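Side-chain contacts in TSSL (Francisella novicida, PDB 4ACK), which probably serves, through its cytoplasmic domain, as a DotU-family component of a type VI secretion system, a virulence-related machinery for protein transport: residues I61-P64 with L65-V69; L126-H129 with N130-G134; H143-L146 with A147-E151. All coordinates share one frame; numbering follows the deposited sequence.

Interaction 1: I61-P64 with L65-V69; sequences IVFP and LLAYV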
# COMPACT_ATOMS: atom_id res chain seq x y z
N ILE A 61 -4.65 6.79 2.66
CA ILE A 61 -5.26 5.55 2.23
C ILE A 61 -4.42 5.07 1.04
O ILE A 61 -4.08 3.93 1.01
CB ILE A 61 -6.71 5.80 1.77
CG1 ILE A 61 -7.59 6.07 2.98
CG2 ILE A 61 -7.27 4.61 0.91
CD1 ILE A 61 -8.85 6.88 2.56
N VAL A 62 -4.07 5.95 0.10
CA VAL A 62 -3.41 5.52 -1.11
C VAL A 62 -1.85 5.36 -0.95
O VAL A 62 -1.25 4.51 -1.57
CB VAL A 62 -3.71 6.50 -2.26
CG1 VAL A 62 -2.86 6.22 -3.59
CG2 VAL A 62 -5.24 6.50 -2.53
N PHE A 63 -1.19 6.21 -0.16
CA PHE A 63 0.28 6.03 -0.04
C PHE A 63 0.69 4.61 0.47
O PHE A 63 1.60 4.02 -0.07
CB PHE A 63 0.88 7.09 0.87
CG PHE A 63 2.36 6.96 0.99
CD1 PHE A 63 2.93 6.08 1.93
CD2 PHE A 63 3.19 7.66 0.11
CE1 PHE A 63 4.33 5.96 2.03
CE2 PHE A 63 4.61 7.53 0.19
CZ PHE A 63 5.16 6.69 1.14
N PRO A 64 0.06 4.10 1.54
CA PRO A 64 0.48 2.82 2.02
C PRO A 64 0.26 1.70 1.00
O PRO A 64 0.97 0.70 1.06
CB PRO A 64 -0.44 2.57 3.23
CG PRO A 64 -0.77 3.99 3.73
CD PRO A 64 -0.90 4.75 2.44
N LEU A 65 -0.76 1.82 0.14
CA LEU A 65 -1.00 0.79 -0.85
C LEU A 65 0.09 0.84 -1.85
O LEU A 65 0.59 -0.21 -2.26
CB LEU A 65 -2.38 0.99 -1.53
CG LEU A 65 -2.67 0.05 -2.69
CD1 LEU A 65 -2.76 -1.36 -2.07
CD2 LEU A 65 -4.00 0.49 -3.36
N LEU A 66 0.50 2.03 -2.26
CA LEU A 66 1.66 2.15 -3.15
C LEU A 66 2.98 1.63 -2.58
O LEU A 66 3.84 1.08 -3.32
CB LEU A 66 1.92 3.60 -3.52
CG LEU A 66 0.76 4.40 -4.10
CD1 LEU A 66 1.24 5.79 -4.52
CD2 LEU A 66 0.07 3.70 -5.25
N ALA A 67 3.20 1.92 -1.30
CA ALA A 67 4.37 1.44 -0.60
C ALA A 67 4.36 -0.10 -0.49
O ALA A 67 5.41 -0.75 -0.57
CB ALA A 67 4.42 2.04 0.79
N TYR A 68 3.18 -0.68 -0.25
CA TYR A 68 3.05 -2.11 -0.25
C TYR A 68 3.43 -2.70 -1.66
O TYR A 68 4.24 -3.66 -1.75
CB TYR A 68 1.65 -2.51 0.19
CG TYR A 68 1.27 -3.93 -0.20
CD1 TYR A 68 0.71 -4.23 -1.48
CD2 TYR A 68 1.58 -4.99 0.64
CE1 TYR A 68 0.42 -5.57 -1.88
CE2 TYR A 68 1.30 -6.33 0.29
CZ TYR A 68 0.71 -6.62 -0.96
OH TYR A 68 0.43 -7.94 -1.23
N VAL A 69 2.87 -2.13 -2.74
CA VAL A 69 3.16 -2.60 -4.09
C VAL A 69 4.67 -2.45 -4.39
O VAL A 69 5.33 -3.41 -4.83
CB VAL A 69 2.39 -1.84 -5.16
CG1 VAL A 69 2.86 -2.31 -6.53
CG2 VAL A 69 0.86 -2.08 -5.02
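Val-62 and Leu-66 lie one helical turn apart, and their side chains cross at a slant. CG1 of Val-62 comes 4.1 Å from CG of Leu-66. In Val-62, CG1 is anti to the backbone N (chi1 172°), which leans this branch toward the following turn. Leu-66 turns the other way. Its CG stays beside its own backbone N (chi1 -53°), and this brings it back against the carbonyl oxygen of Val-62, with CG 3.2 Å from Val-62 O. That oxygen accepts a nearly straight bond from Leu-66 N (3.1 Å) and a weak one from Leu-65 N.

The next pair is Phe-63 and Ala-67. Ring atom CE1 of Phe-63 lies 4.1 Å from Ala-67 CB, and the methyl meets the ring obliquely. Ala-67 N bonds to Phe-63 O at 2.9 Å. Beyond this pair, the Phe-63 ring packs edge-to-face with Tyr-102.

Pro-64 has no N-H to give to the preceding turn, and the helix is kinked there. Its carbonyl still takes the N-H of Tyr-68, at 2.9 Å between Pro-64 O and Tyr-68 N. CB of Tyr-68 packs on Ile-127, and the ring runs on to Asn-130 and Phe-132. All the touching residues are buried. This is i to i+4 packing on a proline-kinked central helix of the all-helical DotU domain.

Interaction 2: L126-H129 with N130-G134; sequences LILH and NDFYG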
# COMPACT_ATOMS: atom_id res chain seq x y z
N LEU A 126 -5.23 -4.41 5.71
CA LEU A 126 -5.02 -5.22 4.52
C LEU A 126 -3.56 -5.37 4.14
O LEU A 126 -3.12 -6.49 3.96
CB LEU A 126 -5.81 -4.67 3.29
CG LEU A 126 -7.36 -4.91 3.39
CD1 LEU A 126 -8.11 -4.03 2.40
CD2 LEU A 126 -7.77 -6.37 3.19
N ILE A 127 -2.83 -4.26 4.00
CA ILE A 127 -1.41 -4.37 3.63
C ILE A 127 -0.65 -5.18 4.68
O ILE A 127 0.18 -6.00 4.29
CB ILE A 127 -0.74 -3.06 3.23
CG1 ILE A 127 -0.60 -2.12 4.41
CG2 ILE A 127 -1.53 -2.38 2.10
CD1 ILE A 127 0.49 -1.02 4.24
N LEU A 128 -1.02 -5.06 5.96
CA LEU A 128 -0.35 -5.79 7.03
C LEU A 128 -0.70 -7.32 7.04
O LEU A 128 0.13 -8.15 7.44
CB LEU A 128 -0.61 -5.16 8.43
CG LEU A 128 0.01 -3.75 8.73
CD1 LEU A 128 -0.42 -3.17 10.11
CD2 LEU A 128 1.53 -3.77 8.65
N HIS A 129 -1.94 -7.66 6.65
CA HIS A 129 -2.33 -9.05 6.49
C HIS A 129 -1.77 -9.63 5.25
O HIS A 129 -1.66 -10.84 5.18
CB HIS A 129 -3.86 -9.27 6.56
CG HIS A 129 -4.34 -9.42 7.96
ND1 HIS A 129 -4.80 -8.35 8.71
CD2 HIS A 129 -4.33 -10.49 8.79
CE1 HIS A 129 -5.11 -8.78 9.93
NE2 HIS A 129 -4.82 -10.07 10.00
N ASN A 130 -1.43 -8.79 4.27
CA ASN A 130 -0.57 -9.19 3.14
C ASN A 130 0.98 -9.02 3.29
O ASN A 130 1.69 -8.90 2.28
CB ASN A 130 -1.11 -8.58 1.86
CG ASN A 130 -2.45 -9.25 1.48
OD1 ASN A 130 -2.43 -10.28 0.81
ND2 ASN A 130 -3.58 -8.76 2.05
N ASP A 131 1.46 -9.04 4.53
CA ASP A 131 2.91 -9.10 4.86
C ASP A 131 3.71 -7.88 4.45
O ASP A 131 4.88 -8.02 4.04
CB ASP A 131 3.53 -10.39 4.33
CG ASP A 131 2.85 -11.61 4.93
OD1 ASP A 131 2.36 -11.51 6.07
OD2 ASP A 131 2.76 -12.64 4.28
N PHE A 132 3.08 -6.70 4.51
CA PHE A 132 3.87 -5.48 4.54
C PHE A 132 4.73 -5.45 5.83
O PHE A 132 4.22 -5.62 6.94
CB PHE A 132 3.00 -4.22 4.47
CG PHE A 132 3.80 -2.95 4.37
CD1 PHE A 132 4.44 -2.59 3.17
CD2 PHE A 132 3.96 -2.14 5.48
CE1 PHE A 132 5.18 -1.39 3.07
CE2 PHE A 132 4.73 -0.96 5.42
CZ PHE A 132 5.31 -0.57 4.21
N TYR A 133 6.01 -5.24 5.63
CA TYR A 133 7.02 -5.22 6.72
C TYR A 133 7.64 -3.82 6.91
O TYR A 133 7.91 -3.41 8.03
CB TYR A 133 8.15 -6.21 6.44
CG TYR A 133 7.68 -7.63 6.35
CD1 TYR A 133 6.69 -8.12 7.20
CD2 TYR A 133 8.22 -8.49 5.40
CE1 TYR A 133 6.26 -9.46 7.10
CE2 TYR A 133 7.79 -9.83 5.33
CZ TYR A 133 6.82 -10.29 6.18
OH TYR A 133 6.38 -11.59 6.09
N GLY A 134 7.81 -3.12 5.80
CA GLY A 134 8.44 -1.83 5.77
C GLY A 134 9.74 -1.88 6.53
O GLY A 134 10.56 -2.76 6.28
O HOH W 1 2.90 -7.55 7.95
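A Schellman motif ends helix 118-129, with Phe-132 N bonded back to Ile-127 O at 3.0 Å. Its second bond, from Asp-131 N to Leu-128 O, is weak. Asp-131 takes the positive phi (66°) that turns the chain out of the helix. A water also bridges the turn by donating to both Leu-128 O and Phe-132 O.

Just before this, Asn-130 grips the last turn twice. Its backbone N and its side-chain ND2 both donate to Leu-126 O, at 2.9 Å from N and 3.0 Å from ND2. That oxygen is thus held by two donors. The bond from ND2 is fairly straight (165°). It leaves in the plane of the Asn-130 amide but arrives above the plane of the Leu-126 carbonyl. CG of Asn-130 lies beside its own backbone N (chi1 -70°), which brings ND2 back to Leu-126 O. The ND2 bond holds the amide in its rotation. Nearby, His-129 ND1 is hydrogen-bonded to Ser-125 O.

The apolar part of the motif joins Ile-127 to Phe-132. The two side chains run side by side and point the same way, and both touch Val-103 on helix 99-112. CD1 of Ile-127 makes a CH-pi contact over one face of the Phe-132 ring, 4.2 Å from its centroid. It sits off-centre, closest to CG of Phe-132. Leu-128 comes from another side: its CD2 lies at the ring edge, 4.3 Å from Phe-132 CD2. The face opposite Ile-127 is met by Gly-134, whose N, held by Glu-71 OE1, stands 3.7 Å above the plane of the Phe-132 ring and over its centre.

Interaction 3: H143-L146 with A147-E151; sequences HSFL and AYKKE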
# COMPACT_ATOMS: atom_id res chain seq x y z
N HIS A 143 8.64 -5.95 18.67
CA HIS A 143 7.42 -5.73 19.47
C HIS A 143 6.52 -4.60 18.99
O HIS A 143 5.33 -4.76 19.05
CB HIS A 143 7.70 -5.60 21.00
CG HIS A 143 8.21 -6.88 21.60
ND1 HIS A 143 8.19 -7.16 22.95
CD2 HIS A 143 8.73 -7.99 20.99
CE1 HIS A 143 8.67 -8.38 23.15
NE2 HIS A 143 8.98 -8.92 21.97
N SER A 144 7.08 -3.46 18.58
CA SER A 144 6.28 -2.37 18.00
C SER A 144 5.56 -2.82 16.72
O SER A 144 4.42 -2.46 16.52
CB SER A 144 7.13 -1.15 17.76
OG SER A 144 7.55 -0.64 19.02
N PHE A 145 6.20 -3.65 15.89
CA PHE A 145 5.60 -4.07 14.65
C PHE A 145 4.36 -4.87 15.01
O PHE A 145 3.27 -4.63 14.46
CB PHE A 145 6.61 -4.89 13.82
CG PHE A 145 6.06 -5.47 12.58
CD1 PHE A 145 5.38 -4.67 11.64
CD2 PHE A 145 6.21 -6.83 12.32
CE1 PHE A 145 4.86 -5.20 10.46
CE2 PHE A 145 5.69 -7.41 11.10
CZ PHE A 145 5.02 -6.56 10.17
N LEU A 146 4.50 -5.81 15.94
CA LEU A 146 3.36 -6.62 16.33
C LEU A 146 2.26 -5.79 16.98
O LEU A 146 1.08 -6.08 16.79
CB LEU A 146 3.77 -7.73 17.29
CG LEU A 146 4.89 -8.63 16.80
CD1 LEU A 146 5.17 -9.59 17.91
CD2 LEU A 146 4.52 -9.35 15.52
N ALA A 147 2.64 -4.75 17.70
CA ALA A 147 1.64 -3.89 18.32
C ALA A 147 0.81 -3.13 17.28
O ALA A 147 -0.37 -2.94 17.48
CB ALA A 147 2.28 -2.93 19.32
N TYR A 148 1.45 -2.64 16.20
CA TYR A 148 0.76 -1.92 15.15
C TYR A 148 -0.33 -2.80 14.55
O TYR A 148 -1.42 -2.34 14.27
CB TYR A 148 1.69 -1.59 14.01
CG TYR A 148 2.48 -0.36 14.22
CD1 TYR A 148 1.82 0.86 14.47
CD2 TYR A 148 3.88 -0.39 14.20
CE1 TYR A 148 2.52 1.99 14.65
CE2 TYR A 148 4.62 0.77 14.39
CZ TYR A 148 3.94 1.94 14.62
OH TYR A 148 4.65 3.08 14.82
N LYS A 149 0.01 -4.04 14.28
CA LYS A 149 -0.94 -5.04 13.79
C LYS A 149 -2.11 -5.22 14.75
O LYS A 149 -3.25 -5.08 14.35
CB LYS A 149 -0.20 -6.36 13.53
CG LYS A 149 0.55 -6.27 12.22
CD LYS A 149 1.82 -7.05 12.13
CE LYS A 149 1.59 -8.44 12.38
NZ LYS A 149 2.85 -9.23 12.38
N LYS A 150 -1.82 -5.49 16.01
CA LYS A 150 -2.85 -5.73 17.03
C LYS A 150 -3.73 -4.47 17.12
O LYS A 150 -4.97 -4.54 17.09
CB LYS A 150 -2.17 -6.07 18.37
CG LYS A 150 -3.13 -6.56 19.51
CD LYS A 150 -2.35 -6.90 20.77
CE LYS A 150 -3.28 -7.21 21.94
NZ LYS A 150 -2.51 -7.45 23.19
N GLU A 151 -3.10 -3.31 17.18
CA GLU A 151 -3.85 -2.07 17.44
C GLU A 151 -4.77 -1.71 16.29
O GLU A 151 -5.91 -1.31 16.51
CB GLU A 151 -2.91 -0.93 17.83
CG GLU A 151 -2.26 -1.18 19.18
CD GLU A 151 -3.30 -1.37 20.29
OE1 GLU A 151 -4.06 -0.41 20.53
OE2 GLU A 151 -3.38 -2.47 20.92
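Lys-149 lies over Phe-145 in a CH-pi contact, the main side-chain meeting here. CD of Lys-149 is 3.9 Å from the centroid of the Phe-145 ring, over one face and offset toward the rim. The two side chains cross at an angle. The lysine chain bends at chi2 (148°) and chi3 (58°), and these bends set CD over the ring. Its NZ then ends near the rim, 3.6 Å from Phe-145 CE2.

Van der Waals contacts flank this pair. Leu-146 CD2 lies 3.6 Å from Lys-149 NZ, so the ammonium group rests beside two apolar side chains. Tyr-148 packs against the turn before it. Its ring atom CD2 comes 3.2 Å from Ser-144 O, which approaches the ring obliquely. CA of Phe-145 lies at the edge of the same ring.

The contact is at the surface, on helix 143-153, the last modelled helix of the DotU domain. One side of this helix faces inward. There the Phe-145 ring meets Tyr-136 and Leu-128, while the Tyr-148 ring meets Phe-104 on helix 99-112.

Backbone hydrogen bonds link the two turns in the i to i+4 pattern of an alpha-helix. Ala-147 N binds His-143 O at 3.0 Å, and Tyr-148 N binds Ser-144 O at the same distance. Lys-150 N reaches Leu-146 O at 3.1 Å. The bond from Lys-149 N to Phe-145 O is weak. A side-chain hydrogen bond leads out of the helix: Tyr-148 OH is bonded to Asp-108 OD1.

In the fold
The three contacts follow one another along the chain; none nests in or crosses another. Each joins two adjoining segments, so none closes a long loop. Interaction 1 comes first, on helix 55-79, its centre about 2 Å from the centre of the chain. Interaction 2 ends helix 118-129 and starts the loop to helix 143-153. It touches interaction 1 where Ile-127 packs on Pro-64 and Tyr-68. Interaction 3 lies on helix 143-153, its centre about 17 Å from the chain centre. Leu-128 of interaction 2 packs on Phe-145 and Lys-149 of interaction 3, and Tyr-133 also reaches Phe-145. Interaction 2 thus touches both others, which do not touch each other, and connects the core helix with helix 143-153.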